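JSC1_58120g3 ([Leptolyngbya] sp. JSC-1, PDB 6XHH) is a cyanobacteriochrome GAF domain that binds a linear tetrapyrrole covalently and probably senses far-red light through its far-red absorbing dark state. Local coordinates at residues A[115-118]-A[119-123]; A[42-45]-A[46-50]; A[89-92]-A[93-96]; A[134-138]-A[139-143]. One frame throughout, in Å; residues are numbered along the deposited sequence.

Contact 1: residues A[115-118]-A[119-123]. With M1V (mesobiliverdin IX(alpha)), chain C.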
loop_
_atom_site.group_PDB
_atom_site.type_symbol
_atom_site.label_atom_id
_atom_site.label_comp_id
_atom_site.label_asym_id
_atom_site.label_seq_id
_atom_site.Cartn_x
_atom_site.Cartn_y
_atom_site.Cartn_z
ATOM N N ASP A 115 -9.284 -13.988 -11.106
ATOM C CA ASP A 115 -10.415 -13.116 -11.425
ATOM C C ASP A 115 -11.120 -12.597 -10.174
ATOM O O ASP A 115 -11.606 -11.462 -10.166
ATOM C CB ASP A 115 -11.416 -13.814 -12.348
ATOM C CG ASP A 115 -12.394 -12.828 -12.973
ATOM O OD1 ASP A 115 -11.964 -11.697 -13.285
ATOM O OD2 ASP A 115 -13.587 -13.168 -13.140
ATOM N N CYS A 116 -11.214 -13.408 -9.107
ATOM C CA CYS A 116 -11.885 -12.914 -7.899
ATOM C C CYS A 116 -11.071 -11.842 -7.188
ATOM O O CYS A 116 -11.650 -10.970 -6.515
ATOM C CB CYS A 116 -12.226 -14.060 -6.931
ATOM S SG CYS A 116 -10.929 -15.085 -6.249
ATOM N N HIS A 117 -9.739 -11.884 -7.329
ATOM C CA HIS A 117 -8.894 -10.782 -6.886
ATOM C C HIS A 117 -9.191 -9.524 -7.692
ATOM O O HIS A 117 -9.426 -8.444 -7.127
ATOM C CB HIS A 117 -7.429 -11.208 -7.013
ATOM C CG HIS A 117 -6.440 -10.235 -6.442
ATOM N ND1 HIS A 117 -5.086 -10.486 -6.444
ATOM C CD2 HIS A 117 -6.595 -9.020 -5.856
ATOM C CE1 HIS A 117 -4.443 -9.472 -5.884
ATOM N NE2 HIS A 117 -5.336 -8.573 -5.513
ATOM N N ILE A 118 -9.248 -9.662 -9.023
ATOM C CA ILE A 118 -9.611 -8.534 -9.880
ATOM C C ILE A 118 -10.974 -7.973 -9.484
ATOM O O ILE A 118 -11.165 -6.758 -9.416
ATOM C CB ILE A 118 -9.583 -8.956 -11.360
ATOM C CG1 ILE A 118 -8.140 -9.201 -11.796
ATOM C CG2 ILE A 118 -10.192 -7.865 -12.239
ATOM C CD1 ILE A 118 -8.034 -9.834 -13.172
ATOM N N GLU A 119 -11.937 -8.851 -9.195
ATOM C CA GLU A 119 -13.282 -8.380 -8.862
ATOM C C GLU A 119 -13.289 -7.624 -7.534
ATOM O O GLU A 119 -13.982 -6.608 -7.380
ATOM C CB GLU A 119 -14.240 -9.575 -8.826
ATOM C CG GLU A 119 -15.686 -9.204 -8.568
ATOM C CD GLU A 119 -16.553 -10.418 -8.284
ATOM O OE1 GLU A 119 -17.645 -10.248 -7.700
ATOM O OE2 GLU A 119 -16.141 -11.544 -8.644
ATOM N N ALA A 120 -12.514 -8.112 -6.567
ATOM C CA ALA A 120 -12.352 -7.417 -5.293
ATOM C C ALA A 120 -11.777 -6.017 -5.493
ATOM O O ALA A 120 -12.266 -5.045 -4.907
ATOM C CB ALA A 120 -11.452 -8.239 -4.369
ATOM N N LEU A 121 -10.752 -5.898 -6.335
ATOM C CA LEU A 121 -10.181 -4.592 -6.650
ATOM C C LEU A 121 -11.206 -3.680 -7.317
ATOM O O LEU A 121 -11.337 -2.504 -6.952
ATOM C CB LEU A 121 -8.937 -4.784 -7.533
ATOM C CG LEU A 121 -7.715 -5.347 -6.790
ATOM C CD1 LEU A 121 -6.685 -5.980 -7.729
ATOM C CD2 LEU A 121 -7.084 -4.249 -5.967
ATOM N N GLU A 122 -11.954 -4.206 -8.288
ATOM C CA GLU A 122 -13.042 -3.437 -8.884
ATOM C C GLU A 122 -14.037 -2.964 -7.830
ATOM O O GLU A 122 -14.550 -1.841 -7.911
ATOM C CB GLU A 122 -13.748 -4.272 -9.956
ATOM C CG GLU A 122 -12.992 -4.379 -11.279
ATOM C CD GLU A 122 -13.548 -5.475 -12.156
ATOM O OE1 GLU A 122 -14.300 -6.322 -11.629
ATOM O OE2 GLU A 122 -13.240 -5.490 -13.364
ATOM N N SER A 123 -14.320 -3.797 -6.820
ATOM C CA SER A 123 -15.272 -3.381 -5.792
ATOM C C SER A 123 -14.762 -2.203 -4.975
ATOM O O SER A 123 -15.572 -1.499 -4.356
ATOM C CB SER A 123 -15.616 -4.552 -4.861
ATOM O OG SER A 123 -14.679 -4.680 -3.800
HETATM O OA M1V C . -10.983 -10.741 -2.100
HETATM C C1A M1V C . -10.644 -11.755 -2.692
HETATM N NA M1V C . -9.377 -12.052 -3.007
HETATM C C2A M1V C . -11.507 -12.780 -3.128
HETATM C CMA M1V C . -13.009 -12.808 -2.957
HETATM C C3A M1V C . -10.733 -13.757 -3.750
HETATM C CAA M1V C . -11.202 -15.017 -4.373
HETATM C CBA M1V C . -10.618 -16.255 -3.690
HETATM C C4A M1V C . -9.334 -13.279 -3.676
HETATM C CHA M1V C . -8.255 -13.966 -4.161
HETATM C C1B M1V C . -6.828 -13.631 -4.152
HETATM C C2B M1V C . -5.869 -14.470 -4.778
HETATM C CMB M1V C . -6.165 -15.748 -5.524
HETATM C C3B M1V C . -4.645 -13.898 -4.595
HETATM C CAB M1V C . -3.316 -14.433 -5.098
HETATM C CBB M1V C . -2.816 -13.581 -6.278
HETATM C CGB M1V C . -3.697 -13.783 -7.492
HETATM O O2B M1V C . -3.701 -14.890 -8.083
HETATM O O1B M1V C . -4.429 -12.866 -7.927
HETATM N NB M1V C . -6.187 -12.589 -3.601
HETATM C C4B M1V C . -4.863 -12.708 -3.840
HETATM C CHB M1V C . -3.801 -11.873 -3.460
HETATM C C1C M1V C . -3.770 -10.584 -2.910
HETATM C C2C M1V C . -2.608 -9.801 -2.897
HETATM C CAC M1V C . -1.251 -10.262 -3.385
HETATM C CBC M1V C . -0.696 -11.080 -2.185
HETATM C CGC M1V C . 0.441 -12.037 -2.513
HETATM O O2C M1V C . 0.901 -12.113 -3.675
HETATM O O1C M1V C . 0.931 -12.779 -1.624
HETATM C C3C M1V C . -2.933 -8.594 -2.282
HETATM C CMC M1V C . -1.974 -7.458 -2.058
HETATM N NC M1V C . -4.794 -9.859 -2.341
HETATM C C4C M1V C . -4.304 -8.637 -1.953
HETATM C CHC M1V C . -5.171 -7.710 -1.305
HETATM C C1D M1V C . -4.990 -6.387 -0.986
HETATM C C2D M1V C . -5.407 -5.761 0.221
HETATM C CMD M1V C . -6.072 -6.453 1.386
HETATM N ND M1V C . -4.436 -5.414 -1.806
HETATM C C4D M1V C . -4.468 -4.237 -1.146
HETATM O OD M1V C . -4.044 -3.184 -1.626
HETATM C C3D M1V C . -5.074 -4.445 0.135
HETATM C CAD M1V C . -5.289 -3.407 1.207
HETATM C CBD M1V C . -6.458 -2.526 0.823
#
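His117 and Leu121 sit one helical turn apart and cross obliquely. CD1 of Leu121 reaches the imidazole at CD2 of His117, 3.6 Å away. CG of His117 lies anti to the backbone N (chi1 -173°), and this carries the ring off the helix to the bilin. There one ring face meets the C-ring nitrogen of mesobiliverdin, with NC 3.5 Å from NE2 of His117. At the ring edge ND1 of His117 donates to the propionate oxygen O1B over 2.9 Å, with 158° at the hydrogen. Were the imidazole of His117 cut back to an alanine, O1B would probably lose this donor and a gap would open between Leu121 and the tetrapyrrole.

The neighbouring Cys116 makes the covalent link. SG of Cys116 is bonded to CAA, the side-chain carbon on C3A of the A ring, at 1.9 Å. This Cys-His pair on a helix is the chromophore attachment site familiar from the GAF domains of phytochromes and cyanobacteriochromes. Helix 115-123 carries it, held by successive i to i+4 bonds such as Leu121 N to His117 O. CB of Ala120 touches the A-ring carbonyl OA at 3.4 Å.

Ile118 and Glu122 cross on another side of the helix. CG2 of Ile118 lies 4.0 Å from OE2 of Glu122, and that oxygen is hydrogen-bonded to Tyr93. Phe87 meets the ring of His117, with the two planes about 20° apart.

Contact 2: residues A[42-45]-A[46-50]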
loop_
_atom_site.group_PDB
_atom_site.type_symbol
_atom_site.label_atom_id
_atom_site.label_comp_id
_atom_site.label_asym_id
_atom_site.label_seq_id
_atom_site.Cartn_x
_atom_site.Cartn_y
_atom_site.Cartn_z
ATOM N N LYS A 42 -5.237 -2.022 8.086
ATOM C CA LYS A 42 -4.754 -2.758 9.242
ATOM C C LYS A 42 -5.242 -4.201 9.210
ATOM O O LYS A 42 -6.447 -4.452 9.085
ATOM C CB LYS A 42 -5.213 -2.080 10.530
ATOM C CG LYS A 42 -4.820 -2.839 11.780
ATOM C CD LYS A 42 -5.203 -2.054 13.029
ATOM C CE LYS A 42 -4.676 -2.778 14.260
ATOM N NZ LYS A 42 -4.929 -2.074 15.545
ATOM N N PHE A 43 -4.313 -5.140 9.347
ATOM C CA PHE A 43 -4.675 -6.547 9.434
ATOM C C PHE A 43 -5.369 -6.868 10.753
ATOM O O PHE A 43 -4.948 -6.424 11.827
ATOM C CB PHE A 43 -3.441 -7.431 9.309
ATOM C CG PHE A 43 -2.968 -7.639 7.906
ATOM C CD1 PHE A 43 -3.822 -8.091 6.916
ATOM C CD2 PHE A 43 -1.637 -7.386 7.590
ATOM C CE1 PHE A 43 -3.353 -8.290 5.618
ATOM C CE2 PHE A 43 -1.161 -7.565 6.298
ATOM C CZ PHE A 43 -2.021 -8.031 5.314
ATOM N N ARG A 44 -6.427 -7.664 10.666
ATOM C CA ARG A 44 -6.950 -8.369 11.822
ATOM C C ARG A 44 -6.067 -9.574 12.115
ATOM O O ARG A 44 -5.103 -9.861 11.400
ATOM C CB ARG A 44 -8.386 -8.826 11.577
ATOM C CG ARG A 44 -9.300 -7.780 10.995
ATOM C CD ARG A 44 -10.668 -8.383 10.721
ATOM N NE ARG A 44 -11.469 -7.485 9.902
ATOM C CZ ARG A 44 -12.522 -7.866 9.189
ATOM N NH1 ARG A 44 -12.894 -9.140 9.182
ATOM N NH2 ARG A 44 -13.169 -6.978 8.455
ATOM N N GLU A 45 -6.418 -10.309 13.172
ATOM C CA GLU A 45 -5.608 -11.451 13.568
ATOM C C GLU A 45 -5.612 -12.560 12.524
ATOM O O GLU A 45 -4.686 -13.382 12.507
ATOM C CB GLU A 45 -6.101 -11.982 14.914
ATOM C CG GLU A 45 -7.609 -12.200 15.011
ATOM C CD GLU A 45 -8.074 -13.439 14.257
ATOM O OE1 GLU A 45 -7.306 -14.421 14.220
ATOM O OE2 GLU A 45 -9.191 -13.431 13.688
ATOM N N ASP A 46 -6.633 -12.620 11.673
ATOM C CA ASP A 46 -6.706 -13.655 10.644
ATOM C C ASP A 46 -6.247 -13.166 9.278
ATOM O O ASP A 46 -6.416 -13.884 8.283
ATOM C CB ASP A 46 -8.127 -14.227 10.545
ATOM C CG ASP A 46 -9.191 -13.159 10.296
ATOM O OD1 ASP A 46 -8.840 -11.970 10.148
ATOM O OD2 ASP A 46 -10.401 -13.515 10.245
ATOM N N TYR A 47 -5.661 -11.973 9.212
ATOM C CA TYR A 47 -5.150 -11.355 7.995
ATOM C C TYR A 47 -6.257 -11.020 7.005
ATOM O O TYR A 47 -5.964 -10.717 5.847
ATOM C CB TYR A 47 -4.054 -12.205 7.343
ATOM C CG TYR A 47 -2.837 -12.262 8.253
ATOM C CD1 TYR A 47 -1.894 -11.241 8.259
ATOM C CD2 TYR A 47 -2.664 -13.318 9.147
ATOM C CE1 TYR A 47 -0.799 -11.276 9.117
ATOM C CE2 TYR A 47 -1.568 -13.363 9.999
ATOM C CZ TYR A 47 -0.640 -12.347 9.980
ATOM O OH TYR A 47 0.449 -12.400 10.837
ATOM N N PHE A 48 -7.520 -11.063 7.428
ATOM C CA PHE A 48 -8.483 -10.102 6.916
ATOM C C PHE A 48 -8.088 -8.721 7.443
ATOM O O PHE A 48 -7.093 -8.568 8.153
ATOM C CB PHE A 48 -9.900 -10.478 7.345
ATOM C CG PHE A 48 -10.404 -11.760 6.738
ATOM C CD1 PHE A 48 -9.836 -12.293 5.589
ATOM C CD2 PHE A 48 -11.480 -12.423 7.320
ATOM C CE1 PHE A 48 -10.343 -13.459 5.026
ATOM C CE2 PHE A 48 -11.982 -13.590 6.771
ATOM C CZ PHE A 48 -11.414 -14.117 5.630
ATOM N N GLY A 49 -8.841 -7.685 7.103
ATOM C CA GLY A 49 -8.386 -6.367 7.514
ATOM C C GLY A 49 -9.362 -5.275 7.134
ATOM O O GLY A 49 -10.363 -5.505 6.447
ATOM N N ASP A 50 -9.046 -4.067 7.602
ATOM C CA ASP A 50 -9.935 -2.919 7.496
ATOM C C ASP A 50 -9.161 -1.672 7.087
ATOM O O ASP A 50 -8.001 -1.492 7.463
ATOM C CB ASP A 50 -10.653 -2.668 8.829
ATOM C CG ASP A 50 -11.374 -3.904 9.328
ATOM O OD1 ASP A 50 -12.535 -4.095 8.917
ATOM O OD2 ASP A 50 -10.770 -4.697 10.089
HETATM O O HOH W 1 -8.280 -4.082 11.087
HETATM O O HOH W 2 -12.125 -11.555 10.867
#
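Arg44 and Asp50 form a salt bridge beside the strand ends. The guanidinium grips the carboxylate side-on with two nitrogens. NE of Arg44 donates to OD2 of Asp50 over 2.9 Å, and NH2 of Arg44 to OD1 of Asp50 over 3.0 Å. Both oxygens are met on their syn sides, and the two planes are 24° apart. The arginine chain, extended from CG to NE, reaches along to Asp50. Its NH1 has a second anionic partner in Glu69. Water 2 also joins NH1 to OD2 of Asp46, and water 1 joins OD2 of Asp50 to the carbonyl of Lys42.

The aromatic contact is T-shaped. CD1 of Tyr47 stands over the centre of the Phe43 ring, with the planes at 65° and the centroids 5.2 Å apart. The carbonyl O of Phe48 lies at the Phe43 ring edge, 3.5 Å from CD1 of Phe43. CB of Phe48 lies over one face of the guanidinium.

Backbone bonds tie the strands. Lys42 and Asp50 are an antiparallel hydrogen-bonded pair, and Arg44 N donates to Phe48 O at 2.8 Å. A side chain at Gly49 would clash with the carbonyl O of Lys42. OD1 of Asp46 accepts from Phe48 N at 3.2 Å, forming an Asx turn. With the type I turn from Arg44 to Tyr47, this closes the beta hairpin of strands 37-43 and 49-56 in the antiparallel sheet of the GAF domain.

Contact 3: residues A[89-92]-A[93-96]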
loop_
_atom_site.group_PDB
_atom_site.type_symbol
_atom_site.label_atom_id
_atom_site.label_comp_id
_atom_site.label_asym_id
_atom_site.label_seq_id
_atom_site.Cartn_x
_atom_site.Cartn_y
_atom_site.Cartn_z
ATOM N N VAL A 89 1.181 -3.647 -9.543
ATOM C CA VAL A 89 0.264 -3.935 -10.656
ATOM C C VAL A 89 -0.058 -2.640 -11.402
ATOM O O VAL A 89 -0.874 -1.832 -10.937
ATOM C CB VAL A 89 -1.013 -4.616 -10.165
ATOM C CG1 VAL A 89 -1.952 -4.896 -11.348
ATOM C CG2 VAL A 89 -0.662 -5.901 -9.410
ATOM N N ASP A 90 0.562 -2.444 -12.572
ATOM C CA ASP A 90 0.251 -1.268 -13.384
ATOM C C ASP A 90 -1.223 -1.240 -13.772
ATOM O O ASP A 90 -1.864 -0.187 -13.750
ATOM C CB ASP A 90 1.086 -1.252 -14.662
ATOM C CG ASP A 90 2.545 -0.967 -14.418
ATOM O OD1 ASP A 90 2.951 -0.910 -13.242
ATOM O OD2 ASP A 90 3.270 -0.764 -15.415
ATOM N N ASP A 91 -1.759 -2.394 -14.153
ATOM C CA ASP A 91 -3.073 -2.515 -14.777
ATOM C C ASP A 91 -3.674 -3.812 -14.246
ATOM O O ASP A 91 -3.147 -4.882 -14.545
ATOM C CB ASP A 91 -2.914 -2.548 -16.300
ATOM C CG ASP A 91 -4.233 -2.611 -17.053
ATOM O OD1 ASP A 91 -5.231 -3.096 -16.505
ATOM O OD2 ASP A 91 -4.237 -2.191 -18.225
ATOM N N ILE A 92 -4.756 -3.732 -13.463
ATOM C CA ILE A 92 -5.297 -4.935 -12.830
ATOM C C ILE A 92 -5.748 -5.982 -13.844
ATOM O O ILE A 92 -5.935 -7.152 -13.482
ATOM C CB ILE A 92 -6.462 -4.603 -11.864
ATOM C CG1 ILE A 92 -7.689 -4.068 -12.614
ATOM C CG2 ILE A 92 -5.989 -3.676 -10.742
ATOM C CD1 ILE A 92 -8.946 -4.036 -11.724
ATOM N N TYR A 93 -5.934 -5.601 -15.101
ATOM C CA TYR A 93 -6.358 -6.557 -16.113
ATOM C C TYR A 93 -5.193 -7.198 -16.840
ATOM O O TYR A 93 -5.415 -8.118 -17.638
ATOM C CB TYR A 93 -7.291 -5.879 -17.117
ATOM C CG TYR A 93 -8.494 -5.267 -16.445
ATOM C CD1 TYR A 93 -9.387 -6.052 -15.717
ATOM C CD2 TYR A 93 -8.724 -3.903 -16.499
ATOM C CE1 TYR A 93 -10.495 -5.494 -15.088
ATOM C CE2 TYR A 93 -9.820 -3.344 -15.871
ATOM C CZ TYR A 93 -10.695 -4.144 -15.166
ATOM O OH TYR A 93 -11.790 -3.582 -14.552
ATOM N N LEU A 94 -3.968 -6.735 -16.594
ATOM C CA LEU A 94 -2.796 -7.293 -17.249
ATOM C C LEU A 94 -1.847 -8.005 -16.301
ATOM O O LEU A 94 -1.234 -8.994 -16.702
ATOM C CB LEU A 94 -2.030 -6.197 -18.006
ATOM C CG LEU A 94 -2.822 -5.523 -19.133
ATOM C CD1 LEU A 94 -2.009 -4.433 -19.793
ATOM C CD2 LEU A 94 -3.246 -6.552 -20.168
ATOM N N GLY A 95 -1.695 -7.555 -15.069
ATOM C CA GLY A 95 -1.070 -8.379 -14.055
ATOM C C GLY A 95 0.126 -7.712 -13.400
ATOM O O GLY A 95 0.456 -6.559 -13.660
ATOM N N GLU A 96 0.770 -8.480 -12.530
ATOM C CA GLU A 96 1.789 -7.946 -11.635
ATOM C C GLU A 96 3.170 -7.921 -12.281
ATOM O O GLU A 96 3.517 -8.768 -13.109
ATOM C CB GLU A 96 1.848 -8.752 -10.338
ATOM C CG GLU A 96 2.345 -10.179 -10.513
ATOM C CD GLU A 96 2.840 -10.801 -9.204
ATOM O OE1 GLU A 96 3.688 -10.201 -8.522
ATOM O OE2 GLU A 96 2.364 -11.892 -8.848
HETATM O O HOH W 3 2.453 -4.445 -13.551
HETATM O O HOH W 4 -0.148 -4.449 -15.456
#
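An Asx turn from Asp91 to Tyr93 shapes the tight loop that links strand 87-89 to strand 95-100 in the GAF domain. The centre of the loop is the carbonyl of Asp91, which accepts two backbone bonds. Gly95 N comes nearly head-on to Asp91 O, at 3.1 Å. Leu94 N reaches the same Asp91 O from above the carbonyl plane, at 2.9 Å.

The side chain of Asp91 adds a third link. A chi1 of -177° swings its CG away from its own N and sends the carboxylate forward, to Tyr93 N and Leu94. OD1 of Asp91 accepts from Tyr93 N at 3.0 Å, on the anti side and tilted 34° from the carboxylate plane. This bond makes the Asx turn. The other oxygen, OD2 of Asp91, rests against CD1 of Leu94 at 3.5 Å.

Ile92 and Tyr93 lie side by side and point the same way. CG1 of Ile92 sits over the middle of the phenol ring, 3.8 Å from the centroid of Tyr93. This is a CH-pi contact almost on the ring normal. CD1 of Ile92 reaches further along the same ring.

The backbone angles of Gly95 would jam a side chain against the preceding carbonyl O. Water 3 bridges Asp90 N and Gly95 O, and water 4 also donates to that oxygen.

Around the loop, Ile92 and Tyr93 pack on helix 115-123. Asp90 binds His154 and the backbone of Trp155. Glu96 pairs with Arg80, and Val89 joins Cys129 of strand 128-136.

Contact 4: residues A[134-138]-A[139-143]; sequences IFQGQ and KLWGL. With M1V (mesobiliverdin IX(alpha)), chain C; EDO (1,2-ethanediol), chain F.
Phe135 and Leu140 meet across a non-hydrogen-bonded pair. CD1 of Leu140 lies over one face of the Phe135 ring, 4.2 Å from its centroid and offset to the rim. CE1 of Phe135 also touches CB of Leu140 at 3.9 Å. With a serine in place of Phe135, CD1 of Leu140 is likely to lose the ring it rests on.

Ile134 and Gln136 project from the other face, and the indole of Trp141 lies against both. CG2 of Ile134 packs on CE3 of Trp141 at 3.9 Å, while OE1 of Gln136 lies 3.4 Å from CD1 of Trp141. Further along, CD1 of Leu143 touches the bilin D ring at C3D, 3.7 Å away.

The backbone sets these positions. Ile134 O accepts from both Trp141 N (2.8 Å) and Gly142 N (3.3 Å), a classic beta bulge. A type II' turn from Gln136 to Lys139 closes the hairpin.

Outward, Ile134 and Trp141 rest on helix 157-178. Trp141 and Leu143 make backbone hydrogen bonds to Phe43 and Tyr41 of strand 37-43.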
loop_
_atom_site.group_PDB
_atom_site.type_symbol
_atom_site.label_atom_id
_atom_site.label_comp_id
_atom_site.label_asym_id
_atom_site.label_seq_id
_atom_site.Cartn_x
_atom_site.Cartn_y
_atom_site.Cartn_z
ATOM N N ILE A 134 3.413 -2.938 6.007
ATOM C CA ILE A 134 3.747 -2.120 7.173
ATOM C C ILE A 134 4.121 -3.070 8.296
ATOM O O ILE A 134 3.277 -3.858 8.741
ATOM C CB ILE A 134 2.574 -1.224 7.603
ATOM C CG1 ILE A 134 2.210 -0.219 6.523
ATOM C CG2 ILE A 134 2.910 -0.450 8.874
ATOM C CD1 ILE A 134 0.869 0.476 6.797
ATOM N N PHE A 135 5.378 -3.001 8.746
ATOM C CA PHE A 135 5.881 -3.825 9.839
ATOM C C PHE A 135 5.997 -3.009 11.118
ATOM O O PHE A 135 6.557 -1.914 11.113
ATOM C CB PHE A 135 7.239 -4.428 9.484
ATOM C CG PHE A 135 7.131 -5.704 8.750
ATOM C CD1 PHE A 135 6.976 -6.894 9.433
ATOM C CD2 PHE A 135 7.149 -5.720 7.376
ATOM C CE1 PHE A 135 6.859 -8.086 8.747
ATOM C CE2 PHE A 135 7.036 -6.911 6.681
ATOM C CZ PHE A 135 6.884 -8.092 7.365
ATOM N N GLN A 136 5.481 -3.559 12.207
ATOM C CA GLN A 136 5.674 -3.015 13.546
ATOM C C GLN A 136 6.728 -3.896 14.200
ATOM O O GLN A 136 6.422 -4.997 14.664
ATOM C CB GLN A 136 4.368 -3.036 14.321
ATOM C CG GLN A 136 4.490 -2.694 15.796
ATOM C CD GLN A 136 3.267 -3.140 16.576
ATOM O OE1 GLN A 136 2.240 -3.482 15.985
ATOM N NE2 GLN A 136 3.372 -3.155 17.897
ATOM N N GLY A 137 7.965 -3.415 14.239
ATOM C CA GLY A 137 9.060 -4.315 14.559
ATOM C C GLY A 137 9.170 -5.339 13.447
ATOM O O GLY A 137 9.195 -4.992 12.259
ATOM N N GLN A 138 9.227 -6.617 13.814
ATOM C CA GLN A 138 9.165 -7.682 12.819
ATOM C C GLN A 138 7.773 -8.318 12.757
ATOM O O GLN A 138 7.625 -9.447 12.280
ATOM C CB GLN A 138 10.265 -8.727 13.073
ATOM C CG GLN A 138 10.617 -9.608 11.835
ATOM C CD GLN A 138 12.117 -9.681 11.474
ATOM O OE1 GLN A 138 12.746 -8.666 11.190
ATOM N NE2 GLN A 138 12.669 -10.899 11.435
ATOM N N LYS A 139 6.742 -7.602 13.204
ATOM C CA LYS A 139 5.365 -8.080 13.119
ATOM C C LYS A 139 4.659 -7.402 11.945
ATOM O O LYS A 139 4.621 -6.168 11.867
ATOM C CB LYS A 139 4.611 -7.812 14.421
ATOM C CG LYS A 139 3.110 -8.036 14.322
ATOM C CD LYS A 139 2.334 -6.849 14.873
ATOM C CE LYS A 139 0.842 -7.004 14.657
ATOM N NZ LYS A 139 0.272 -8.125 15.458
ATOM N N LEU A 140 4.096 -8.205 11.041
ATOM C CA LEU A 140 3.327 -7.680 9.916
ATOM C C LEU A 140 2.018 -7.089 10.436
ATOM O O LEU A 140 1.153 -7.815 10.934
ATOM C CB LEU A 140 3.070 -8.785 8.897
ATOM C CG LEU A 140 2.281 -8.403 7.641
ATOM C CD1 LEU A 140 2.971 -7.281 6.895
ATOM C CD2 LEU A 140 2.049 -9.619 6.704
ATOM N N TRP A 141 1.875 -5.767 10.326
ATOM C CA TRP A 141 0.782 -5.021 10.930
ATOM C C TRP A 141 -0.328 -4.687 9.942
ATOM O O TRP A 141 -1.515 -4.717 10.300
ATOM C CB TRP A 141 1.342 -3.730 11.543
ATOM C CG TRP A 141 0.334 -2.829 12.205
ATOM C CD1 TRP A 141 0.015 -2.783 13.537
ATOM C CD2 TRP A 141 -0.505 -1.851 11.559
ATOM N NE1 TRP A 141 -0.945 -1.819 13.759
ATOM C CE2 TRP A 141 -1.286 -1.241 12.564
ATOM C CE3 TRP A 141 -0.650 -1.417 10.236
ATOM C CZ2 TRP A 141 -2.214 -0.234 12.280
ATOM C CZ3 TRP A 141 -1.573 -0.416 9.958
ATOM C CH2 TRP A 141 -2.336 0.166 10.978
ATOM N N GLY A 142 0.036 -4.360 8.713
ATOM C CA GLY A 142 -0.949 -3.927 7.743
ATOM C C GLY A 142 -0.296 -3.658 6.410
ATOM O O GLY A 142 0.812 -4.130 6.142
ATOM N N LEU A 143 -1.003 -2.894 5.575
ATOM C CA LEU A 143 -0.563 -2.591 4.222
ATOM C C LEU A 143 -0.726 -1.111 3.924
ATOM O O LEU A 143 -1.723 -0.495 4.322
ATOM C CB LEU A 143 -1.361 -3.406 3.188
ATOM C CG LEU A 143 -1.383 -4.925 3.366
ATOM C CD1 LEU A 143 -2.405 -5.575 2.431
ATOM C CD2 LEU A 143 -0.002 -5.492 3.122
HETATM O OA M1V C . -10.983 -10.741 -2.100
HETATM C C1A M1V C . -10.644 -11.755 -2.692
HETATM N NA M1V C . -9.377 -12.052 -3.007
HETATM C C2A M1V C . -11.507 -12.780 -3.128
HETATM C CMA M1V C . -13.009 -12.808 -2.957
HETATM C C3A M1V C . -10.733 -13.757 -3.750
HETATM C CAA M1V C . -11.202 -15.017 -4.373
HETATM C CBA M1V C . -10.618 -16.255 -3.690
HETATM C C4A M1V C . -9.334 -13.279 -3.676
HETATM C CHA M1V C . -8.255 -13.966 -4.161
HETATM C C1B M1V C . -6.828 -13.631 -4.152
HETATM C C2B M1V C . -5.869 -14.470 -4.778
HETATM C CMB M1V C . -6.165 -15.748 -5.524
HETATM C C3B M1V C . -4.645 -13.898 -4.595
HETATM C CAB M1V C . -3.316 -14.433 -5.098
HETATM C CBB M1V C . -2.816 -13.581 -6.278
HETATM C CGB M1V C . -3.697 -13.783 -7.492
HETATM O O2B M1V C . -3.701 -14.890 -8.083
HETATM O O1B M1V C . -4.429 -12.866 -7.927
HETATM N NB M1V C . -6.187 -12.589 -3.601
HETATM C C4B M1V C . -4.863 -12.708 -3.840
HETATM C CHB M1V C . -3.801 -11.873 -3.460
HETATM C C1C M1V C . -3.770 -10.584 -2.910
HETATM C C2C M1V C . -2.608 -9.801 -2.897
HETATM C CAC M1V C . -1.251 -10.262 -3.385
HETATM C CBC M1V C . -0.696 -11.080 -2.185
HETATM C CGC M1V C . 0.441 -12.037 -2.513
HETATM O O2C M1V C . 0.901 -12.113 -3.675
HETATM O O1C M1V C . 0.931 -12.779 -1.624
HETATM C C3C M1V C . -2.933 -8.594 -2.282
HETATM C CMC M1V C . -1.974 -7.458 -2.058
HETATM N NC M1V C . -4.794 -9.859 -2.341
HETATM C C4C M1V C . -4.304 -8.637 -1.953
HETATM C CHC M1V C . -5.171 -7.710 -1.305
HETATM C C1D M1V C . -4.990 -6.387 -0.986
HETATM C C2D M1V C . -5.407 -5.761 0.221
HETATM C CMD M1V C . -6.072 -6.453 1.386
HETATM N ND M1V C . -4.436 -5.414 -1.806
HETATM C C4D M1V C . -4.468 -4.237 -1.146
HETATM O OD M1V C . -4.044 -3.184 -1.626
HETATM C C3D M1V C . -5.074 -4.445 0.135
HETATM C CAD M1V C . -5.289 -3.407 1.207
HETATM C CBD M1V C . -6.458 -2.526 0.823
HETATM C C1 EDO F . 12.556 -5.775 11.911
HETATM O O1 EDO F . 12.871 -5.766 10.517
HETATM C C2 EDO F . 12.418 -4.332 12.381
HETATM O O2 EDO F . 12.532 -4.280 13.805
#

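The bilin is the common reference. Contact 1 holds its A ring covalently, and contact 4 meets its D ring through Leu143. Their centres lie 24 Å apart. Contact 3 packs against contact 1, with centres 12 Å apart: Tyr93 OH lies 2.7 Å from Glu122 OE2, and Ile118 CD1 is 3.4 Å from Ile92 O. Contacts 2 and 4 are hairpin ends on neighbouring strands of one sheet. Their centres are 11 Å apart, and Phe43 N lies 3.0 Å from Trp141 O. Phe43 packs on Leu143, which itself touches the D ring. Contacts 3 and 4 lie on opposite sides of the chain's centre, with nearest atoms about 12 Å apart.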